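Local structure of long form salivary protein D7L1 (Aedes aegypti, 3DXL) at residues C16-L21 and F276-N281; A46-G51 and D105-F110; F11-C16 and K52-R57. The protein binds and sequesters biogenic amines and cysteinyl and other leukotrienes of the vertebrate host, countering the host response during mosquito blood feeding. All blocks are in the same frame, centred on the assembly; numbering follows the deposited sequence.

Contact 1: residues C16-L21 and F276-N281; sequences CMEDNL and FNLPKN. Unlike the reference sequence in segment 276-281: N281 (reference Lys).
In this two-domain, all-helical protein of the odorant-binding (PBP/GOBP) family, the C-terminal part of helix 6-20 meets the irregular chain at F276-N281, which follows helix 257-271 and ties the late chain back onto the N-terminal domain. L278 is the centre of the contact. Its CD2 methyl presses on the helix backbone, 3.4 Å from E18 N, while its CD1 methyl meets the terminal CE of M17 at 3.6 Å. M17 reaches it through a chain bent at chi3 (-76°), crossing at about a right angle. L21 crosses L278 likewise, its CD1 3.6 Å from L278 O. E18, its CG anti to the backbone N (chi1 -171°), extends its carboxylate across N277, the amide plane standing 86° from it. A weak hydrogen bond runs from N277 ND2 to E18 OE2 at 3.4 Å, and a water that donates to E18 OE1 accepts from N277 N, so the carboxylate is linked weakly to the side chain of N277 and through a water to its backbone. N277 OD1 accepts from Q282 N, which helps set the amide. Further out, R213 forms a salt bridge with E18 and probably sustains its negative charge, and R27 binds the carbonyls of N277 and L278. Within 16-21, N20 ND2 donates in the carbonyl plane to a lone pair of C16 O at 2.9 Å.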
# COMPACT_ATOMS: atom_id res chain seq x y z
N CYS A 16 -2.24 8.21 1.34
CA CYS A 16 -2.21 9.46 2.08
C CYS A 16 -3.10 10.52 1.43
O CYS A 16 -3.76 11.29 2.13
CB CYS A 16 -0.78 9.93 2.23
SG CYS A 16 0.16 8.91 3.39
N MET A 17 -3.18 10.54 0.09
CA MET A 17 -4.10 11.45 -0.57
C MET A 17 -5.55 11.04 -0.32
O MET A 17 -6.39 11.89 -0.03
CB MET A 17 -3.81 11.55 -2.07
CG MET A 17 -2.55 12.34 -2.35
SD MET A 17 -2.34 12.76 -4.08
CE MET A 17 -1.82 11.16 -4.71
N GLU A 18 -5.84 9.74 -0.41
CA GLU A 18 -7.20 9.26 -0.16
C GLU A 18 -7.69 9.69 1.23
O GLU A 18 -8.83 10.11 1.39
CB GLU A 18 -7.27 7.74 -0.32
CG GLU A 18 -8.70 7.20 -0.29
CD GLU A 18 -8.79 5.73 -0.61
OE1 GLU A 18 -8.10 5.25 -1.53
OE2 GLU A 18 -9.59 5.04 0.05
N ASP A 19 -6.80 9.61 2.21
CA ASP A 19 -7.17 9.91 3.58
C ASP A 19 -7.22 11.41 3.92
O ASP A 19 -7.80 11.79 4.95
CB ASP A 19 -6.23 9.20 4.55
CG ASP A 19 -6.50 7.71 4.64
OD1 ASP A 19 -7.56 7.25 4.18
OD2 ASP A 19 -5.63 7.01 5.19
N ASN A 20 -6.61 12.25 3.09
CA ASN A 20 -6.42 13.65 3.46
C ASN A 20 -6.96 14.70 2.50
O ASN A 20 -7.11 15.86 2.88
CB ASN A 20 -4.95 13.91 3.81
CG ASN A 20 -4.54 13.19 5.06
OD1 ASN A 20 -4.93 13.57 6.16
ND2 ASN A 20 -3.77 12.12 4.89
N LEU A 21 -7.25 14.32 1.26
CA LEU A 21 -7.86 15.28 0.35
C LEU A 21 -9.17 15.79 0.94
O LEU A 21 -9.91 15.03 1.55
CB LEU A 21 -8.16 14.63 -1.00
CG LEU A 21 -7.00 14.45 -1.97
CD1 LEU A 21 -7.41 13.52 -3.10
CD2 LEU A 21 -6.54 15.78 -2.52
N PHE A 276 -7.97 5.16 -7.29
CA PHE A 276 -9.41 4.86 -7.40
C PHE A 276 -10.34 5.94 -6.85
O PHE A 276 -11.30 6.35 -7.51
CB PHE A 276 -9.69 3.53 -6.70
CG PHE A 276 -11.09 3.01 -6.87
CD1 PHE A 276 -11.40 2.18 -7.94
CD2 PHE A 276 -12.08 3.31 -5.95
CE1 PHE A 276 -12.68 1.67 -8.10
CE2 PHE A 276 -13.37 2.80 -6.10
CZ PHE A 276 -13.66 1.98 -7.18
N ASN A 277 -10.07 6.38 -5.62
CA ASN A 277 -10.94 7.32 -4.91
C ASN A 277 -10.49 8.77 -4.94
O ASN A 277 -11.11 9.61 -4.28
CB ASN A 277 -11.12 6.87 -3.46
CG ASN A 277 -12.20 5.81 -3.30
OD1 ASN A 277 -13.24 5.89 -3.93
ND2 ASN A 277 -11.96 4.84 -2.41
N LEU A 278 -9.43 9.08 -5.68
CA LEU A 278 -8.83 10.40 -5.55
C LEU A 278 -9.60 11.55 -6.23
O LEU A 278 -9.87 12.55 -5.58
CB LEU A 278 -7.34 10.40 -5.91
CG LEU A 278 -6.48 9.41 -5.12
CD1 LEU A 278 -5.00 9.67 -5.39
CD2 LEU A 278 -6.76 9.45 -3.64
N PRO A 279 -9.97 11.41 -7.52
CA PRO A 279 -10.77 12.50 -8.10
C PRO A 279 -12.05 12.79 -7.30
O PRO A 279 -12.44 13.94 -7.16
CB PRO A 279 -11.09 11.99 -9.51
CG PRO A 279 -9.96 11.06 -9.83
CD PRO A 279 -9.69 10.36 -8.52
N LYS A 280 -12.68 11.73 -6.78
CA LYS A 280 -13.83 11.85 -5.88
C LYS A 280 -14.07 10.50 -5.26
O LYS A 280 -13.93 9.47 -5.93
CB LYS A 280 -15.09 12.32 -6.63
CG LYS A 280 -16.28 12.71 -5.74
CD LYS A 280 -15.94 13.90 -4.84
CE LYS A 280 -17.16 14.43 -4.10
NZ LYS A 280 -16.82 15.54 -3.16
N ASN A 281 -14.39 10.49 -3.97
CA ASN A 281 -14.81 9.27 -3.30
C ASN A 281 -15.88 8.58 -4.14
O ASN A 281 -16.90 9.19 -4.48
CB ASN A 281 -15.30 9.59 -1.89
CG ASN A 281 -16.18 8.50 -1.31
OD1 ASN A 281 -17.40 8.51 -1.50
ND2 ASN A 281 -15.57 7.57 -0.59
O HOH W 1 -7.69 6.04 -4.14

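Contact 2: residues A46-G51 and D105-F110; sequences ATQCFG and DCAAVF
A disulfide and a ring packed on a helix backbone join A46-G51 to D105-F110, two helical segments whose axes cross at 68° and approach to 7.9 Å within the N-terminal odorant-binding-type domain. The covalent part is the C49-C106 bridge, seen here with a chi3 of 102°. Both sulfurs stand anti to their own carbonyl carbons, and C49 CA and C106 CA lie 4.8 Å apart, the nearest CA pair of the two segments. Apolar packing centres on F110. With CG anti to the backbone N, its ring reaches back over the other helix, where CZ lies 3.8 Å from the CG2 methyl of T47. Q48 runs at about a right angle to F110, its CB 3.9 Å from F110 CB, and its OE1 touches the A107 methyl. The ring also lies against the helix backbone: T47 O approaches it obliquely, 3.7 Å from F110 CD1, and G51, with no side chain, lets the ring edge come to its CA, 4.1 Å from F110 CD1. Polar bonding stays on each side of the interface: D105 is the N-cap of helix 106-119, OD2 accepting from A108 N at 2.9 Å from above the carboxylate plane, while T47 OG1 and Q48 NE2 bind the carbonyls of P41 and V42. Around the junction, T47 also rests on helix 27-34, C49 touches N20 of helix 6-20, and V109 packs further along helix 45-58, on K52 and L55.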
# COMPACT_ATOMS: atom_id res chain seq x y z
N ALA A 46 -5.51 20.06 5.51
CA ALA A 46 -5.49 18.88 4.65
C ALA A 46 -4.08 18.62 4.10
O ALA A 46 -3.58 17.50 4.15
CB ALA A 46 -6.48 19.04 3.53
N THR A 47 -3.41 19.68 3.63
CA THR A 47 -2.06 19.55 3.11
C THR A 47 -1.10 19.12 4.21
O THR A 47 -0.23 18.27 4.00
CB THR A 47 -1.58 20.88 2.53
OG1 THR A 47 -2.52 21.31 1.54
CG2 THR A 47 -0.20 20.75 1.90
N GLN A 48 -1.28 19.71 5.38
CA GLN A 48 -0.40 19.41 6.50
C GLN A 48 -0.50 17.94 6.91
O GLN A 48 0.51 17.28 7.13
CB GLN A 48 -0.71 20.34 7.67
CG GLN A 48 -0.42 21.79 7.33
CD GLN A 48 -1.11 22.78 8.24
OE1 GLN A 48 -1.66 22.42 9.28
NE2 GLN A 48 -1.07 24.05 7.85
N CYS A 49 -1.73 17.43 7.00
CA CYS A 49 -1.90 16.04 7.40
C CYS A 49 -1.51 15.07 6.30
O CYS A 49 -1.01 13.98 6.59
CB CYS A 49 -3.32 15.76 7.89
SG CYS A 49 -3.64 16.45 9.53
N PHE A 50 -1.73 15.45 5.04
CA PHE A 50 -1.21 14.67 3.91
C PHE A 50 0.32 14.52 4.03
O PHE A 50 0.86 13.42 3.93
CB PHE A 50 -1.56 15.34 2.57
CG PHE A 50 -0.77 14.80 1.41
CD1 PHE A 50 -0.93 13.48 0.99
CD2 PHE A 50 0.15 15.61 0.72
CE1 PHE A 50 -0.18 12.97 -0.07
CE2 PHE A 50 0.88 15.11 -0.35
CZ PHE A 50 0.72 13.78 -0.75
N GLY A 51 1.01 15.64 4.24
CA GLY A 51 2.46 15.62 4.35
C GLY A 51 2.92 14.77 5.52
O GLY A 51 3.83 13.96 5.38
N ASP A 105 2.04 16.41 15.63
CA ASP A 105 0.81 16.94 15.07
C ASP A 105 1.09 17.37 13.63
O ASP A 105 2.22 17.72 13.30
CB ASP A 105 0.22 18.08 15.92
CG ASP A 105 1.13 19.29 16.01
OD1 ASP A 105 1.90 19.38 17.00
OD2 ASP A 105 1.08 20.15 15.11
N CYS A 106 0.06 17.34 12.79
CA CYS A 106 0.23 17.59 11.37
C CYS A 106 0.92 18.92 11.09
O CYS A 106 1.86 18.99 10.31
CB CYS A 106 -1.11 17.57 10.65
SG CYS A 106 -1.97 16.00 10.66
N ALA A 107 0.43 19.97 11.74
CA ALA A 107 0.93 21.32 11.49
C ALA A 107 2.44 21.43 11.77
O ALA A 107 3.20 21.96 10.95
CB ALA A 107 0.15 22.35 12.31
N ALA A 108 2.85 20.89 12.91
CA ALA A 108 4.25 20.98 13.34
C ALA A 108 5.18 20.17 12.45
O ALA A 108 6.24 20.66 12.04
CB ALA A 108 4.39 20.57 14.80
N VAL A 109 4.79 18.93 12.15
CA VAL A 109 5.57 18.06 11.28
C VAL A 109 5.70 18.68 9.90
O VAL A 109 6.81 18.76 9.34
CB VAL A 109 4.94 16.65 11.19
CG1 VAL A 109 5.67 15.79 10.16
CG2 VAL A 109 4.98 15.98 12.56
N PHE A 110 4.59 19.14 9.34
CA PHE A 110 4.61 19.74 8.01
C PHE A 110 5.49 20.98 7.96
O PHE A 110 6.30 21.13 7.05
CB PHE A 110 3.20 20.07 7.52
CG PHE A 110 3.17 20.54 6.11
CD1 PHE A 110 3.06 19.63 5.07
CD2 PHE A 110 3.33 21.89 5.82
CE1 PHE A 110 3.06 20.06 3.75
CE2 PHE A 110 3.34 22.33 4.51
CZ PHE A 110 3.20 21.42 3.47

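Contact 3: residues F11-C16 and K52-R57; sequences FIFTRC and KCVLVR
Helices 6-20 and 45-58 run roughly antiparallel through F11-C16 and K52-R57, their local axes 147° apart in direction and 9.2 Å apart at closest approach. The C16-C53 disulfide staples them, with a chi3 of -77°; C53 SG stands anti to its backbone N, whereas C16 SG lies beside its own. Next to the bridge, V54 sends its two methyls to different partners: CG2 lies 3.8 Å from C16 CB, and CG1 meets the edge of the F13 ring, 3.8 Å from CE1. R57 is the knob of the interface, fitting among F11, I12, R15 and C16. The aliphatic part of this arginine slides past I12 in the opposite direction, with R57 CB 3.8 Å from I12 CG2, and its extended chain carries CD past the disulfide sulfur of C16. At the tip, R57 NH1 approaches the edge of the F11 ring, 3.7 Å from CE2; the cation-pi partner of F11 is R198. R15, with CG anti to its backbone N, lays CG over one face of the R57 guanidinium; bends at chi2 and chi3 then carry its own guanidinium round, one face against F11 CZ. The two guanidiniums stand 86° apart, with R15 NH1 only 3.6 Å from R57 NH2. A shared water accepts from both nitrogens, weakly from R57, and the salt bridge of R15 to E210 probably eases the repulsion between the like charges. In the fold, F13 meets the ring of W37, a leukotriene E4-binding residue, so this helix pair adjoins the lipid pocket. The side of R15 and F11 turns to helix 257-271 through R267, and L55 of helix 45-58 packs on helix 106-119.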
# COMPACT_ATOMS: atom_id res chain seq x y z
N PHE A 11 1.71 3.30 -3.38
CA PHE A 11 0.73 2.97 -2.35
C PHE A 11 0.69 4.06 -1.27
O PHE A 11 -0.38 4.50 -0.88
CB PHE A 11 1.01 1.61 -1.73
CG PHE A 11 0.02 1.25 -0.68
CD1 PHE A 11 -1.23 0.76 -1.04
CD2 PHE A 11 0.30 1.45 0.66
CE1 PHE A 11 -2.19 0.46 -0.07
CE2 PHE A 11 -0.64 1.15 1.64
CZ PHE A 11 -1.89 0.65 1.27
N ILE A 12 1.86 4.45 -0.77
CA ILE A 12 1.94 5.49 0.26
C ILE A 12 1.31 6.80 -0.20
O ILE A 12 0.46 7.36 0.48
CB ILE A 12 3.40 5.71 0.73
CG1 ILE A 12 3.87 4.51 1.55
CG2 ILE A 12 3.53 7.02 1.52
CD1 ILE A 12 5.37 4.48 1.84
N PHE A 13 1.73 7.29 -1.37
CA PHE A 13 1.23 8.58 -1.81
C PHE A 13 -0.29 8.55 -2.00
O PHE A 13 -1.01 9.44 -1.54
CB PHE A 13 1.91 9.05 -3.11
CG PHE A 13 3.43 9.17 -3.03
CD1 PHE A 13 4.06 9.64 -1.88
CD2 PHE A 13 4.20 8.80 -4.12
CE1 PHE A 13 5.45 9.74 -1.84
CE2 PHE A 13 5.60 8.90 -4.08
CZ PHE A 13 6.21 9.37 -2.94
N THR A 14 -0.77 7.52 -2.69
CA THR A 14 -2.21 7.45 -2.97
C THR A 14 -3.05 7.22 -1.72
O THR A 14 -4.12 7.82 -1.60
CB THR A 14 -2.55 6.42 -4.07
OG1 THR A 14 -2.08 5.12 -3.69
CG2 THR A 14 -1.92 6.85 -5.40
N ARG A 15 -2.57 6.38 -0.79
CA ARG A 15 -3.28 6.19 0.48
C ARG A 15 -3.35 7.50 1.26
O ARG A 15 -4.41 7.87 1.78
CB ARG A 15 -2.63 5.09 1.33
CG ARG A 15 -3.15 4.97 2.76
CD ARG A 15 -4.66 4.67 2.85
NE ARG A 15 -5.04 3.43 2.17
CZ ARG A 15 -4.96 2.22 2.72
NH1 ARG A 15 -4.53 2.06 3.97
NH2 ARG A 15 -5.32 1.16 2.00
N CYS A 16 -2.24 8.21 1.34
CA CYS A 16 -2.21 9.46 2.08
C CYS A 16 -3.10 10.52 1.43
O CYS A 16 -3.76 11.29 2.13
CB CYS A 16 -0.78 9.93 2.23
SG CYS A 16 0.16 8.91 3.39
N LYS A 52 2.30 14.94 6.68
CA LYS A 52 2.64 14.13 7.84
C LYS A 52 2.44 12.64 7.53
O LYS A 52 3.27 11.81 7.88
CB LYS A 52 1.85 14.53 9.08
CG LYS A 52 2.18 13.68 10.31
CD LYS A 52 1.17 13.84 11.45
CE LYS A 52 1.20 12.62 12.38
NZ LYS A 52 0.33 12.76 13.57
N CYS A 53 1.32 12.31 6.88
CA CYS A 53 1.02 10.93 6.51
C CYS A 53 2.14 10.30 5.69
O CYS A 53 2.59 9.19 5.98
CB CYS A 53 -0.30 10.88 5.74
SG CYS A 53 -0.85 9.24 5.16
N VAL A 54 2.60 11.01 4.67
CA VAL A 54 3.65 10.50 3.81
C VAL A 54 4.95 10.32 4.60
O VAL A 54 5.64 9.31 4.48
CB VAL A 54 3.88 11.41 2.59
CG1 VAL A 54 5.10 10.98 1.78
CG2 VAL A 54 2.64 11.45 1.70
N LEU A 55 5.28 11.32 5.42
CA LEU A 55 6.50 11.26 6.22
C LEU A 55 6.49 10.11 7.22
O LEU A 55 7.52 9.48 7.46
CB LEU A 55 6.72 12.60 6.93
CG LEU A 55 7.04 13.77 6.00
CD1 LEU A 55 6.85 15.10 6.70
CD2 LEU A 55 8.44 13.66 5.39
N VAL A 56 5.33 9.83 7.80
CA VAL A 56 5.20 8.73 8.75
C VAL A 56 5.30 7.37 8.05
O VAL A 56 6.03 6.49 8.50
CB VAL A 56 3.91 8.85 9.58
CG1 VAL A 56 3.65 7.59 10.39
CG2 VAL A 56 4.01 10.06 10.49
N ARG A 57 4.60 7.21 6.93
CA ARG A 57 4.64 5.92 6.23
C ARG A 57 6.02 5.61 5.65
O ARG A 57 6.42 4.45 5.56
CB ARG A 57 3.55 5.83 5.15
CG ARG A 57 2.16 5.59 5.72
CD ARG A 57 1.18 5.21 4.61
NE ARG A 57 -0.08 4.70 5.14
CZ ARG A 57 -0.38 3.42 5.30
NH1 ARG A 57 0.45 2.46 4.92
NH2 ARG A 57 -1.56 3.08 5.80
O HOH W 2 -4.29 3.55 6.57

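How the contacts relate
Contacts 2 and 3 are the two disulfide-linked junctions of helix 45-58, with helix 106-119 and helix 6-20 respectively, and both are partly buried; contact 1 is buried and held without a covalent link. Helix 6-20 serves contacts 1 and 3, which share C16, and F50 of contact 2 packs against M17 and C16, so the three contacts adjoin one another, with the irregular segment 276-281 packed against helix 6-20. Their chemistry differs with place: contact 2 sets a phenylalanine ring beside its disulfide, contact 3 adds an arginine pair facing the C-terminal part of the protein, and contact 1 joins leucine packing to a water-bridged carboxylate where the late chain segment returns.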